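Local coordinates for protein leucine aminopeptidase 1, chloroplastic (Solanum lycopersicum, PDB 5D8N) that removes N-terminal amino acids, leucine preferentially, from peptides as a magnesium-dependent homohexameric aminopeptidase, and also acts as a molecular chaperone, at residues E290-L302 with A399-T412. The protein carries 1 engineered substitution. Sequence-based numbering, arbitrary orientation.
Sequences ERKTKLALVGKGL and ACNQGVEKIIDLAT
Val298 and Ile408 are joined by a backbone hydrogen bond between parallel strands 293-302 and 406-411 of the mixed sheet of the M17 catalytic domain, a worked example of a parallel strand pair that sets a metal-binding residue at its C-terminal end. The strands run 17° apart. The backbone N of Val298 donates to Ile408 O at 2.9 Å, and its carbonyl O receives Leu410 N. On one face the two-methyl fork of Val298 does the packing: with CG1 anti to the backbone N (chi1 177°), CG2 is left to touch both Ala399 CB of helix 388-401 and Ile407 CG2, each at 4.0 Å. Ala296 CB fills the adjoining space against Val404 CG2. Asp409 is buried on this face too, its OD1 hydrogen-bonded to His499 and OD2 to Trp497. On the other face Leu297 and Ile408 lie side by side, both touching Trp525 of helix 519-527.

Around the N-terminal end of the pair, where Gly403 and Glu405 are exposed, the contact is looser and wetter. A bend at chi3 carries Lys294 NZ to Gln402 O, 2.9 Å away and in the carbonyl plane, while one water links NZ to Gly403 O and another joins Lys294 N to Glu405 OE1.

At the C-terminal end Lys300, which binds the first of the enzyme's two magnesium ions, runs its chain past Ala411, CB to CB at 3.6 Å. A methionine here would probably deprive that site of a nitrogen ligand and leave Thr412 O without this donor. The side chains of Lys300 and Thr412 cross at about a right angle: Lys300 NZ meets Thr412 O at 3.0 Å, tilted 33° from the carbonyl plane, and a water lies between NZ and Thr412 OG1.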
loop_
_atom_site.group_PDB
_atom_site.type_symbol
_atom_site.label_atom_id
_atom_site.label_comp_id
_atom_site.label_asym_id
_atom_site.label_seq_id
_atom_site.Cartn_x
_atom_site.Cartn_y
_atom_site.Cartn_z
ATOM N N GLU A 290 -19.892 -5.815 -57.961
ATOM C CA GLU A 290 -20.770 -4.800 -57.397
ATOM C C GLU A 290 -20.014 -3.857 -56.438
ATOM O O GLU A 290 -18.867 -4.129 -56.060
ATOM C CB GLU A 290 -21.960 -5.462 -56.701
ATOM C CG GLU A 290 -21.726 -5.965 -55.273
ATOM C CD GLU A 290 -20.790 -7.165 -55.150
ATOM O OE1 GLU A 290 -20.381 -7.760 -56.166
ATOM O OE2 GLU A 290 -20.443 -7.538 -54.008
ATOM N N ARG A 291 -20.624 -2.707 -56.142
ATOM C CA ARG A 291 -20.093 -1.742 -55.182
ATOM C C ARG A 291 -20.000 -2.377 -53.793
ATOM O O ARG A 291 -20.956 -2.984 -53.308
ATOM C CB ARG A 291 -20.947 -0.463 -55.095
ATOM C CG ARG A 291 -20.302 0.762 -55.741
ATOM C CD ARG A 291 -19.305 1.475 -54.841
ATOM N NE ARG A 291 -19.955 2.130 -53.709
ATOM C CZ ARG A 291 -19.412 2.267 -52.500
ATOM N NH1 ARG A 291 -18.200 1.790 -52.238
ATOM N NH2 ARG A 291 -20.096 2.860 -51.533
ATOM N N LYS A 292 -18.839 -2.211 -53.163
ATOM C CA LYS A 292 -18.605 -2.708 -51.819
ATOM C C LYS A 292 -18.309 -1.571 -50.841
ATOM O O LYS A 292 -17.523 -0.673 -51.129
ATOM C CB LYS A 292 -17.483 -3.752 -51.838
ATOM C CG LYS A 292 -17.812 -4.959 -52.713
ATOM C CD LYS A 292 -16.633 -5.899 -52.817
ATOM C CE LYS A 292 -16.827 -7.005 -53.847
ATOM N NZ LYS A 292 -17.829 -8.037 -53.447
ATOM N N THR A 293 -18.936 -1.630 -49.670
ATOM C CA THR A 293 -18.609 -0.753 -48.552
ATOM C C THR A 293 -17.315 -1.239 -47.902
ATOM O O THR A 293 -17.180 -2.425 -47.631
ATOM C CB THR A 293 -19.742 -0.798 -47.506
ATOM O OG1 THR A 293 -20.940 -0.317 -48.116
ATOM C CG2 THR A 293 -19.452 0.113 -46.317
ATOM N N LYS A 294 -16.358 -0.341 -47.680
ATOM C CA LYS A 294 -15.038 -0.697 -47.158
ATOM C C LYS A 294 -14.964 -0.473 -45.657
ATOM O O LYS A 294 -15.136 0.651 -45.154
ATOM C CB LYS A 294 -13.944 0.100 -47.861
ATOM C CG LYS A 294 -13.820 -0.257 -49.337
ATOM C CD LYS A 294 -12.786 0.570 -50.083
ATOM C CE LYS A 294 -11.377 0.191 -49.624
ATOM N NZ LYS A 294 -10.295 0.986 -50.278
ATOM N N LEU A 295 -14.751 -1.563 -44.928
ATOM C CA LEU A 295 -14.744 -1.549 -43.458
ATOM C C LEU A 295 -13.411 -2.091 -42.959
ATOM O O LEU A 295 -12.820 -2.979 -43.584
ATOM C CB LEU A 295 -15.887 -2.410 -42.933
ATOM C CG LEU A 295 -17.269 -2.175 -43.552
ATOM C CD1 LEU A 295 -18.229 -3.260 -43.082
ATOM C CD2 LEU A 295 -17.814 -0.806 -43.178
ATOM N N ALA A 296 -12.997 -1.647 -41.776
ATOM C CA ALA A 296 -11.917 -2.290 -41.050
ATOM C C ALA A 296 -12.309 -2.697 -39.632
ATOM O O ALA A 296 -12.948 -1.958 -38.890
ATOM C CB ALA A 296 -10.675 -1.397 -40.998
ATOM N N LEU A 297 -11.704 -3.793 -39.205
ATOM C CA LEU A 297 -11.819 -4.281 -37.842
ATOM C C LEU A 297 -10.398 -4.406 -37.318
ATOM O O LEU A 297 -9.611 -5.190 -37.850
ATOM C CB LEU A 297 -12.503 -5.651 -37.828
ATOM C CG LEU A 297 -13.921 -5.677 -38.393
ATOM C CD1 LEU A 297 -14.450 -7.091 -38.417
ATOM C CD2 LEU A 297 -14.808 -4.804 -37.512
ATOM N N VAL A 298 -10.083 -3.614 -36.297
ATOM C CA VAL A 298 -8.759 -3.553 -35.703
ATOM C C VAL A 298 -8.779 -4.129 -34.286
ATOM O O VAL A 298 -9.604 -3.730 -33.458
ATOM C CB VAL A 298 -8.284 -2.097 -35.633
ATOM C CG1 VAL A 298 -6.927 -2.032 -34.943
ATOM C CG2 VAL A 298 -8.189 -1.540 -37.040
ATOM N N GLY A 299 -7.896 -5.087 -34.022
ATOM C CA GLY A 299 -7.859 -5.745 -32.717
ATOM C C GLY A 299 -6.521 -5.580 -32.034
ATOM O O GLY A 299 -5.468 -5.745 -32.651
ATOM N N LYS A 300 -6.550 -5.191 -30.766
ATOM C CA LYS A 300 -5.332 -5.155 -29.970
ATOM C C LYS A 300 -4.755 -6.561 -29.844
ATOM O O LYS A 300 -5.429 -7.496 -29.431
ATOM C CB LYS A 300 -5.617 -4.573 -28.585
ATOM C CG LYS A 300 -4.399 -4.558 -27.688
ATOM C CD LYS A 300 -4.689 -3.859 -26.370
ATOM C CE LYS A 300 -4.321 -4.788 -25.235
ATOM N NZ LYS A 300 -3.998 -4.038 -24.019
ATOM N N GLY A 301 -3.477 -6.705 -30.155
ATOM C CA GLY A 301 -2.848 -8.021 -30.210
ATOM C C GLY A 301 -1.526 -8.102 -29.463
ATOM O O GLY A 301 -0.534 -8.654 -29.936
ATOM N N LEU A 302 -1.544 -7.682 -28.213
ATOM C CA LEU A 302 -0.472 -8.030 -27.286
ATOM C C LEU A 302 -0.749 -9.438 -26.772
ATOM O O LEU A 302 -1.705 -9.676 -26.011
ATOM C CB LEU A 302 -0.425 -7.025 -26.137
ATOM C CG LEU A 302 0.437 -5.799 -26.448
ATOM C CD1 LEU A 302 -0.197 -4.998 -27.561
ATOM C CD2 LEU A 302 0.554 -4.936 -25.199
ATOM N N ALA A 399 -5.061 1.218 -40.893
ATOM C CA ALA A 399 -6.431 1.009 -41.339
ATOM C C ALA A 399 -6.912 2.195 -42.174
ATOM O O ALA A 399 -7.573 2.019 -43.216
ATOM C CB ALA A 399 -7.363 0.770 -40.151
ATOM N N CYS A 400 -6.701 3.402 -41.672
ATOM C CA CYS A 400 -7.131 4.576 -42.421
ATOM C C CYS A 400 -6.451 4.633 -43.795
ATOM O O CYS A 400 -7.063 5.040 -44.761
ATOM C CB CYS A 400 -6.884 5.869 -41.648
ATOM S SG CYS A 400 -7.905 6.031 -40.163
ATOM N N ASN A 401 -5.210 4.169 -43.881
ATOM C CA ASN A 401 -4.467 4.194 -45.128
ATOM C C ASN A 401 -4.898 3.136 -46.119
ATOM O O ASN A 401 -4.536 3.240 -47.285
ATOM C CB ASN A 401 -2.961 4.043 -44.889
ATOM C CG ASN A 401 -2.346 5.298 -44.315
ATOM O OD1 ASN A 401 -2.935 6.364 -44.399
ATOM N ND2 ASN A 401 -1.209 5.165 -43.663
ATOM N N GLN A 402 -5.763 2.220 -45.708
ATOM C CA GLN A 402 -6.371 1.298 -46.656
ATOM C C GLN A 402 -7.593 1.927 -47.357
ATOM O O GLN A 402 -8.257 1.289 -48.170
ATOM C CB GLN A 402 -6.770 0.006 -45.945
ATOM C CG GLN A 402 -5.648 -0.718 -45.233
ATOM C CD GLN A 402 -4.335 -0.688 -46.004
ATOM O OE1 GLN A 402 -3.357 0.002 -45.626
ATOM N NE2 GLN A 402 -4.292 -1.490 -47.060
ATOM N N GLY A 403 -7.952 3.148 -46.976
ATOM C CA GLY A 403 -9.073 3.811 -47.614
ATOM C C GLY A 403 -10.427 3.284 -47.185
ATOM O O GLY A 403 -11.417 3.456 -47.902
ATOM N N VAL A 404 -10.530 2.795 -45.951
ATOM C CA VAL A 404 -11.832 2.385 -45.459
ATOM C C VAL A 404 -12.757 3.559 -45.133
ATOM O O VAL A 404 -12.319 4.647 -44.822
ATOM C CB VAL A 404 -11.710 1.398 -44.284
ATOM C CG1 VAL A 404 -10.951 0.160 -44.743
ATOM C CG2 VAL A 404 -11.019 2.044 -43.096
ATOM N N GLU A 405 -14.047 3.283 -45.069
ATOM C CA GLU A 405 -15.069 4.248 -44.682
ATOM C C GLU A 405 -15.382 4.184 -43.164
ATOM O O GLU A 405 -15.724 5.183 -42.544
ATOM C CB GLU A 405 -16.303 3.905 -45.522
ATOM C CG GLU A 405 -17.584 4.663 -45.222
ATOM C CD GLU A 405 -18.755 4.238 -46.105
ATOM O OE1 GLU A 405 -18.534 3.498 -47.091
ATOM O OE2 GLU A 405 -19.877 4.722 -45.854
ATOM N N LYS A 406 -15.301 3.007 -42.552
ATOM C CA LYS A 406 -15.657 2.826 -41.152
ATOM C C LYS A 406 -14.653 1.867 -40.507
ATOM O O LYS A 406 -14.309 0.834 -41.094
ATOM C CB LYS A 406 -17.077 2.267 -41.024
ATOM C CG LYS A 406 -18.167 3.088 -41.711
ATOM C CD LYS A 406 -19.537 2.432 -41.577
ATOM C CE LYS A 406 -20.598 3.164 -42.400
ATOM N NZ LYS A 406 -21.903 2.458 -42.238
ATOM N N ILE A 407 -14.277 2.168 -39.266
ATOM C CA ILE A 407 -13.421 1.320 -38.442
ATOM C C ILE A 407 -14.111 1.025 -37.114
ATOM O O ILE A 407 -14.537 1.942 -36.411
ATOM C CB ILE A 407 -12.086 2.021 -38.135
ATOM C CG1 ILE A 407 -11.369 2.408 -39.431
ATOM C CG2 ILE A 407 -11.188 1.118 -37.314
ATOM C CD1 ILE A 407 -10.159 3.280 -39.204
ATOM N N ILE A 408 -14.025 -0.228 -36.692
ATOM C CA ILE A 408 -14.194 -0.572 -35.285
ATOM C C ILE A 408 -12.923 -1.188 -34.746
ATOM O O ILE A 408 -12.423 -2.156 -35.335
ATOM C CB ILE A 408 -15.362 -1.556 -35.070
ATOM C CG1 ILE A 408 -16.683 -0.944 -35.542
ATOM C CG2 ILE A 408 -15.463 -1.949 -33.587
ATOM C CD1 ILE A 408 -17.876 -1.861 -35.399
ATOM N N ASP A 409 -12.435 -0.696 -33.604
ATOM C CA ASP A 409 -11.359 -1.380 -32.900
ATOM C C ASP A 409 -11.883 -1.990 -31.614
ATOM O O ASP A 409 -12.806 -1.465 -31.005
ATOM C CB ASP A 409 -10.146 -0.491 -32.625
ATOM C CG ASP A 409 -10.343 0.409 -31.422
ATOM O OD1 ASP A 409 -10.235 -0.104 -30.261
ATOM O OD2 ASP A 409 -10.521 1.634 -31.641
ATOM N N LEU A 410 -11.340 -3.154 -31.277
ATOM C CA LEU A 410 -11.609 -3.808 -30.005
ATOM C C LEU A 410 -10.301 -3.984 -29.271
ATOM O O LEU A 410 -9.323 -4.500 -29.811
ATOM C CB LEU A 410 -12.248 -5.177 -30.220
ATOM C CG LEU A 410 -13.743 -5.128 -30.581
ATOM C CD1 LEU A 410 -13.863 -4.778 -32.047
ATOM C CD2 LEU A 410 -14.400 -6.476 -30.326
ATOM N N ALA A 411 -10.316 -3.580 -28.014
ATOM C CA ALA A 411 -9.121 -3.635 -27.176
ATOM C C ALA A 411 -9.505 -3.743 -25.701
ATOM O O ALA A 411 -10.463 -3.108 -25.223
ATOM C CB ALA A 411 -8.284 -2.391 -27.388
ATOM N N THR A 412 -8.766 -4.603 -25.017
ATOM C CA THR A 412 -8.770 -4.631 -23.564
ATOM C C THR A 412 -7.901 -3.490 -23.091
ATOM O O THR A 412 -6.702 -3.655 -22.859
ATOM C CB THR A 412 -8.223 -5.973 -23.058
ATOM O OG1 THR A 412 -6.968 -6.275 -23.692
ATOM C CG2 THR A 412 -9.150 -7.075 -23.419
HETATM O O HOH W 1 -16.651 2.437 -48.493
HETATM O O HOH W 2 -11.278 3.579 -50.944
HETATM O O HOH W 3 -4.232 -6.439 -22.094
#